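Local coordinates for protein uncharacterized ACR, COG1565 superfamily (Burkholderia thailandensis, PDB 4F3N) that is of unknown function but has a methyltransferase fold and probably uses S-adenosylmethionine, perhaps to methylate arginine side chains of proteins, at residues Glu165-Arg179 with Gly192-Pro204. Sequence-based numbering, arbitrary orientation.
Sequences ELDEYAIVDLSGELR and GLAARVRWLDALP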
loop_
_atom_site.group_PDB
_atom_site.type_symbol
_atom_site.label_atom_id
_atom_site.label_comp_id
_atom_site.label_asym_id
_atom_site.label_seq_id
_atom_site.Cartn_x
_atom_site.Cartn_y
_atom_site.Cartn_z
ATOM N N GLU A 165 12.312 7.317 -22.254
ATOM C CA GLU A 165 12.747 8.390 -21.350
ATOM C C GLU A 165 11.549 9.210 -20.858
ATOM O O GLU A 165 10.606 9.516 -21.591
ATOM C CB GLU A 165 13.680 9.371 -22.050
ATOM C CG GLU A 165 14.981 8.783 -22.540
ATOM C CD GLU A 165 15.964 8.430 -21.454
ATOM O OE1 GLU A 165 15.796 8.862 -20.300
ATOM O OE2 GLU A 165 16.952 7.711 -21.777
ATOM N N LEU A 166 11.623 9.603 -19.600
ATOM C CA LEU A 166 10.593 10.381 -18.982
ATOM C C LEU A 166 11.000 11.845 -18.902
ATOM O O LEU A 166 12.188 12.165 -18.639
ATOM C CB LEU A 166 10.371 9.817 -17.567
ATOM C CG LEU A 166 9.992 8.343 -17.440
ATOM C CD1 LEU A 166 9.844 7.935 -15.972
ATOM C CD2 LEU A 166 8.667 8.072 -18.195
ATOM N N ASP A 167 10.010 12.733 -19.077
ATOM C CA ASP A 167 10.189 14.146 -18.767
ATOM C C ASP A 167 10.463 14.358 -17.263
ATOM O O ASP A 167 11.223 15.261 -16.873
ATOM C CB ASP A 167 8.994 14.955 -19.208
ATOM C CG ASP A 167 8.772 14.938 -20.729
ATOM O OD1 ASP A 167 9.742 14.722 -21.494
ATOM O OD2 ASP A 167 7.604 15.186 -21.149
ATOM N N GLU A 168 9.896 13.506 -16.428
ATOM C CA GLU A 168 10.123 13.560 -14.979
ATOM C C GLU A 168 9.634 12.235 -14.325
ATOM O O GLU A 168 8.686 11.613 -14.782
ATOM C CB GLU A 168 9.337 14.730 -14.385
ATOM C CG GLU A 168 9.481 14.952 -12.882
ATOM C CD GLU A 168 8.845 16.261 -12.433
ATOM O OE1 GLU A 168 9.380 17.342 -12.767
ATOM O OE2 GLU A 168 7.775 16.207 -11.830
ATOM N N TYR A 169 10.306 11.834 -13.247
ATOM C CA TYR A 169 9.815 10.776 -12.345
ATOM C C TYR A 169 9.583 11.514 -11.053
ATOM O O TYR A 169 10.555 11.939 -10.415
ATOM C CB TYR A 169 10.902 9.685 -12.167
ATOM C CG TYR A 169 10.391 8.434 -11.453
ATOM C CD1 TYR A 169 10.093 8.468 -10.085
ATOM C CD2 TYR A 169 10.165 7.241 -12.165
ATOM C CE1 TYR A 169 9.598 7.338 -9.439
ATOM C CE2 TYR A 169 9.689 6.141 -11.537
ATOM C CZ TYR A 169 9.440 6.179 -10.167
ATOM O OH TYR A 169 8.909 5.042 -9.548
ATOM N N ALA A 170 8.319 11.740 -10.704
ATOM C CA ALA A 170 7.928 12.488 -9.514
ATOM C C ALA A 170 7.737 11.536 -8.354
ATOM O O ALA A 170 7.111 10.468 -8.506
ATOM C CB ALA A 170 6.650 13.295 -9.742
ATOM N N ILE A 171 8.314 11.871 -7.214
ATOM C CA ILE A 171 8.037 11.098 -5.961
ATOM C C ILE A 171 7.267 11.969 -4.977
ATOM O O ILE A 171 7.692 13.062 -4.658
ATOM C CB ILE A 171 9.310 10.541 -5.283
ATOM C CG1 ILE A 171 10.010 9.539 -6.199
ATOM C CG2 ILE A 171 8.960 9.964 -3.909
ATOM C CD1 ILE A 171 11.408 9.077 -5.764
ATOM N N VAL A 172 6.121 11.491 -4.493
ATOM C CA VAL A 172 5.361 12.195 -3.474
ATOM C C VAL A 172 5.753 11.716 -2.098
ATOM O O VAL A 172 5.472 10.576 -1.736
ATOM C CB VAL A 172 3.816 12.047 -3.615
ATOM C CG1 VAL A 172 3.106 12.892 -2.561
ATOM C CG2 VAL A 172 3.366 12.438 -5.006
ATOM N N ASP A 173 6.364 12.619 -1.341
ATOM C CA ASP A 173 6.924 12.364 -0.009
ATOM C C ASP A 173 6.311 13.397 0.915
ATOM O O ASP A 173 6.891 14.460 1.153
ATOM C CB ASP A 173 8.454 12.470 -0.053
ATOM C CG ASP A 173 9.097 12.408 1.319
ATOM O OD1 ASP A 173 8.566 11.763 2.248
ATOM O OD2 ASP A 173 10.168 13.015 1.487
ATOM N N LEU A 174 5.115 13.095 1.407
ATOM C CA LEU A 174 4.326 14.088 2.130
ATOM C C LEU A 174 5.055 14.600 3.351
ATOM O O LEU A 174 4.927 15.773 3.682
ATOM C CB LEU A 174 2.980 13.496 2.617
ATOM C CG LEU A 174 1.988 12.975 1.576
ATOM C CD1 LEU A 174 0.707 12.468 2.260
ATOM C CD2 LEU A 174 1.679 14.036 0.535
ATOM N N SER A 175 5.768 13.718 4.048
ATOM C CA SER A 175 6.361 14.098 5.321
ATOM C C SER A 175 7.690 14.816 5.165
ATOM O O SER A 175 8.142 15.489 6.098
ATOM C CB SER A 175 6.591 12.876 6.210
ATOM O OG SER A 175 7.691 12.114 5.744
ATOM N N GLY A 176 8.361 14.638 4.020
ATOM C CA GLY A 176 9.697 15.200 3.865
ATOM C C GLY A 176 10.738 14.224 4.352
ATOM O O GLY A 176 11.924 14.392 4.093
ATOM N N GLU A 177 10.302 13.189 5.077
ATOM C CA GLU A 177 11.252 12.345 5.767
ATOM C C GLU A 177 11.845 11.222 4.921
ATOM O O GLU A 177 12.855 10.640 5.325
ATOM C CB GLU A 177 10.607 11.759 7.045
ATOM C CG GLU A 177 10.162 12.806 8.071
ATOM C CD GLU A 177 11.192 13.088 9.152
ATOM O OE1 GLU A 177 12.351 12.603 9.062
ATOM O OE2 GLU A 177 10.845 13.816 10.108
ATOM N N LEU A 178 11.214 10.865 3.802
ATOM C CA LEU A 178 11.671 9.713 3.008
ATOM C C LEU A 178 12.638 10.111 1.922
ATOM O O LEU A 178 13.428 9.312 1.476
ATOM C CB LEU A 178 10.506 8.965 2.333
ATOM C CG LEU A 178 9.348 8.560 3.253
ATOM C CD1 LEU A 178 8.254 7.925 2.393
ATOM C CD2 LEU A 178 9.905 7.650 4.327
ATOM N N ARG A 179 12.618 11.360 1.495
ATOM C CA ARG A 179 13.360 11.682 0.279
ATOM C C ARG A 179 14.885 11.618 0.406
ATOM O O ARG A 179 15.542 11.331 -0.566
ATOM C CB ARG A 179 12.902 12.994 -0.339
ATOM C CG ARG A 179 13.139 14.245 0.467
ATOM C CD ARG A 179 12.366 15.381 -0.180
ATOM N NE ARG A 179 10.919 15.308 0.035
ATOM C CZ ARG A 179 10.077 16.260 -0.335
ATOM N NH1 ARG A 179 10.540 17.337 -0.980
ATOM N NH2 ARG A 179 8.788 16.170 -0.083
ATOM N N GLY A 192 22.761 9.362 -13.239
ATOM C CA GLY A 192 22.525 9.895 -14.582
ATOM C C GLY A 192 21.126 9.715 -15.149
ATOM O O GLY A 192 20.860 10.180 -16.243
ATOM N N LEU A 193 20.278 8.948 -14.468
ATOM C CA LEU A 193 18.799 9.068 -14.572
ATOM C C LEU A 193 18.246 9.780 -13.319
ATOM O O LEU A 193 17.143 10.363 -13.327
ATOM C CB LEU A 193 18.169 7.687 -14.715
ATOM C CG LEU A 193 18.362 7.049 -16.088
ATOM C CD1 LEU A 193 18.209 5.533 -15.977
ATOM C CD2 LEU A 193 17.349 7.662 -17.067
ATOM N N ALA A 194 19.024 9.763 -12.256
ATOM C CA ALA A 194 18.661 10.410 -11.010
ATOM C C ALA A 194 18.252 11.871 -11.194
ATOM O O ALA A 194 17.417 12.385 -10.467
ATOM C CB ALA A 194 19.820 10.296 -10.014
ATOM N N ALA A 195 18.848 12.540 -12.176
ATOM C CA ALA A 195 18.587 13.967 -12.408
ATOM C C ALA A 195 17.171 14.242 -12.912
ATOM O O ALA A 195 16.760 15.388 -12.921
ATOM C CB ALA A 195 19.609 14.519 -13.384
ATOM N N ARG A 196 16.471 13.204 -13.383
ATOM C CA ARG A 196 15.085 13.313 -13.830
ATOM C C ARG A 196 14.075 13.222 -12.690
ATOM O O ARG A 196 12.891 13.384 -12.929
ATOM C CB ARG A 196 14.782 12.220 -14.874
ATOM C CG ARG A 196 15.524 12.462 -16.163
ATOM C CD ARG A 196 15.388 11.328 -17.094
ATOM N NE ARG A 196 16.311 11.479 -18.204
ATOM C CZ ARG A 196 15.979 11.892 -19.423
ATOM N NH1 ARG A 196 14.739 12.229 -19.717
ATOM N NH2 ARG A 196 16.921 11.977 -20.360
ATOM N N VAL A 197 14.534 12.919 -11.477
ATOM C CA VAL A 197 13.641 12.709 -10.336
ATOM C C VAL A 197 13.348 14.033 -9.639
ATOM O O VAL A 197 14.264 14.858 -9.433
ATOM C CB VAL A 197 14.227 11.680 -9.349
ATOM C CG1 VAL A 197 13.302 11.479 -8.170
ATOM C CG2 VAL A 197 14.511 10.347 -10.063
ATOM N N ARG A 198 12.084 14.280 -9.315
ATOM C CA ARG A 198 11.714 15.436 -8.524
ATOM C C ARG A 198 10.789 14.974 -7.423
ATOM O O ARG A 198 9.991 14.021 -7.622
ATOM C CB ARG A 198 11.027 16.498 -9.389
ATOM C CG ARG A 198 11.937 17.168 -10.412
ATOM C CD ARG A 198 12.992 18.025 -9.742
ATOM N NE ARG A 198 13.829 18.710 -10.730
ATOM C CZ ARG A 198 14.878 18.170 -11.347
ATOM N NH1 ARG A 198 15.254 16.918 -11.110
ATOM N NH2 ARG A 198 15.581 18.903 -12.224
ATOM N N TRP A 199 10.873 15.614 -6.264
ATOM C CA TRP A 199 10.029 15.272 -5.143
ATOM C C TRP A 199 8.958 16.324 -4.902
ATOM O O TRP A 199 9.201 17.530 -5.027
ATOM C CB TRP A 199 10.887 15.132 -3.896
ATOM C CG TRP A 199 11.678 13.851 -3.837
ATOM C CD1 TRP A 199 11.340 12.656 -3.166
ATOM C CD2 TRP A 199 12.969 13.553 -4.484
ATOM N NE1 TRP A 199 12.295 11.717 -3.357
ATOM C CE2 TRP A 199 13.305 12.187 -4.117
ATOM C CE3 TRP A 199 13.857 14.283 -5.267
ATOM C CZ2 TRP A 199 14.475 11.583 -4.528
ATOM C CZ3 TRP A 199 15.028 13.660 -5.702
ATOM C CH2 TRP A 199 15.322 12.327 -5.336
ATOM N N LEU A 200 7.767 15.838 -4.575
ATOM C CA LEU A 200 6.596 16.666 -4.325
ATOM C C LEU A 200 6.140 16.543 -2.886
ATOM O O LEU A 200 6.227 15.468 -2.311
ATOM C CB LEU A 200 5.460 16.195 -5.220
ATOM C CG LEU A 200 5.687 16.168 -6.717
ATOM C CD1 LEU A 200 4.456 15.589 -7.381
ATOM C CD2 LEU A 200 6.004 17.564 -7.261
ATOM N N ASP A 201 5.596 17.634 -2.340
ATOM C CA ASP A 201 5.107 17.646 -0.980
ATOM C C ASP A 201 3.619 17.223 -0.893
ATOM O O ASP A 201 3.119 16.934 0.199
ATOM C CB ASP A 201 5.236 19.046 -0.391
ATOM C CG ASP A 201 6.690 19.508 -0.302
ATOM O OD1 ASP A 201 7.576 18.671 -0.499
ATOM O OD2 ASP A 201 6.941 20.694 -0.032
ATOM N N ALA A 202 2.931 17.220 -2.022
ATOM C CA ALA A 202 1.511 16.861 -2.077
ATOM C C ALA A 202 1.151 16.415 -3.478
ATOM O O ALA A 202 1.873 16.703 -4.417
ATOM C CB ALA A 202 0.663 18.048 -1.673
ATOM N N LEU A 203 0.049 15.698 -3.648
ATOM C CA LEU A 203 -0.396 15.418 -5.008
ATOM C C LEU A 203 -0.687 16.753 -5.725
ATOM O O LEU A 203 -1.290 17.661 -5.141
ATOM C CB LEU A 203 -1.646 14.543 -5.008
ATOM C CG LEU A 203 -1.540 13.119 -4.472
ATOM C CD1 LEU A 203 -2.923 12.490 -4.313
ATOM C CD2 LEU A 203 -0.647 12.272 -5.367
ATOM N N PRO A 204 -0.286 16.884 -6.999
ATOM C CA PRO A 204 -0.680 18.059 -7.807
ATOM C C PRO A 204 -2.186 18.010 -8.170
ATOM O O PRO A 204 -2.811 16.961 -8.000
ATOM C CB PRO A 204 0.177 17.905 -9.054
ATOM C CG PRO A 204 0.238 16.435 -9.231
ATOM C CD PRO A 204 0.391 15.872 -7.835
HETATM O O HOH W 1 9.180 19.381 -2.980
#
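A parallel beta-alpha-beta unit, with helix 179-189 as its crossover, sets strand 168-172 beside strand 197-200. Backbone hydrogen bonds alternate between the strands: Tyr-169 N donates to Arg-196 O, Tyr-169 O accepts from Arg-198 N, and the ladder runs on through Ile-171 to its last rung, Asp-173 N to Leu-200 O (3.0 Å). Beyond each end of the ladder an arginine side chain crosses between the two segments. At the carboxyl ends of the strands, Arg-179 CB lies over the five-membered ring of Trp-199, 3.5 Å from its centroid, in a CH-pi contact. With CG wedged between backbone N and carbonyl carbon (chi1 65°) and a bend at chi3, the chain runs back past the indole toward Asp-173 and Asp-201. Arg-179 grips Asp-173 side-on, NE to OD2 in a nearly straight 2.8 Å salt bridge and NH2 to the backbone O, while NH2 also makes a 2.8 Å salt bridge to Asp-201 OD1. Both carboxylates and the Asp-173 carbonyl, all near the guanidinium plane, hold the group's rotation. A water links Arg-179 NH1 to Trp-199 O. On the same face as the indole, Ile-171 CB packs 3.6 Å from Trp-199 CD1; Trp-199 NE1 is hydrogen-bonded to Gln-182 OE1 of the crossover helix. On the opposite face, with Ala-170, Val-172 CG2 meets Leu-200 CD1 and, at 4.0 Å, Leu-203 CD2. At the other end, Arg-196 NH1 donates to Leu-166 O in the guanidinium plane, whereas Glu-165 OE1 sits above that group's centre, a salt bridge of charge alone. Strand 197-200 is one of two outermost strands of the sheet, whose order 3-2-1-4-5-7-6 typifies the Rossmann-like fold of S-adenosylmethionine-dependent methyltransferases.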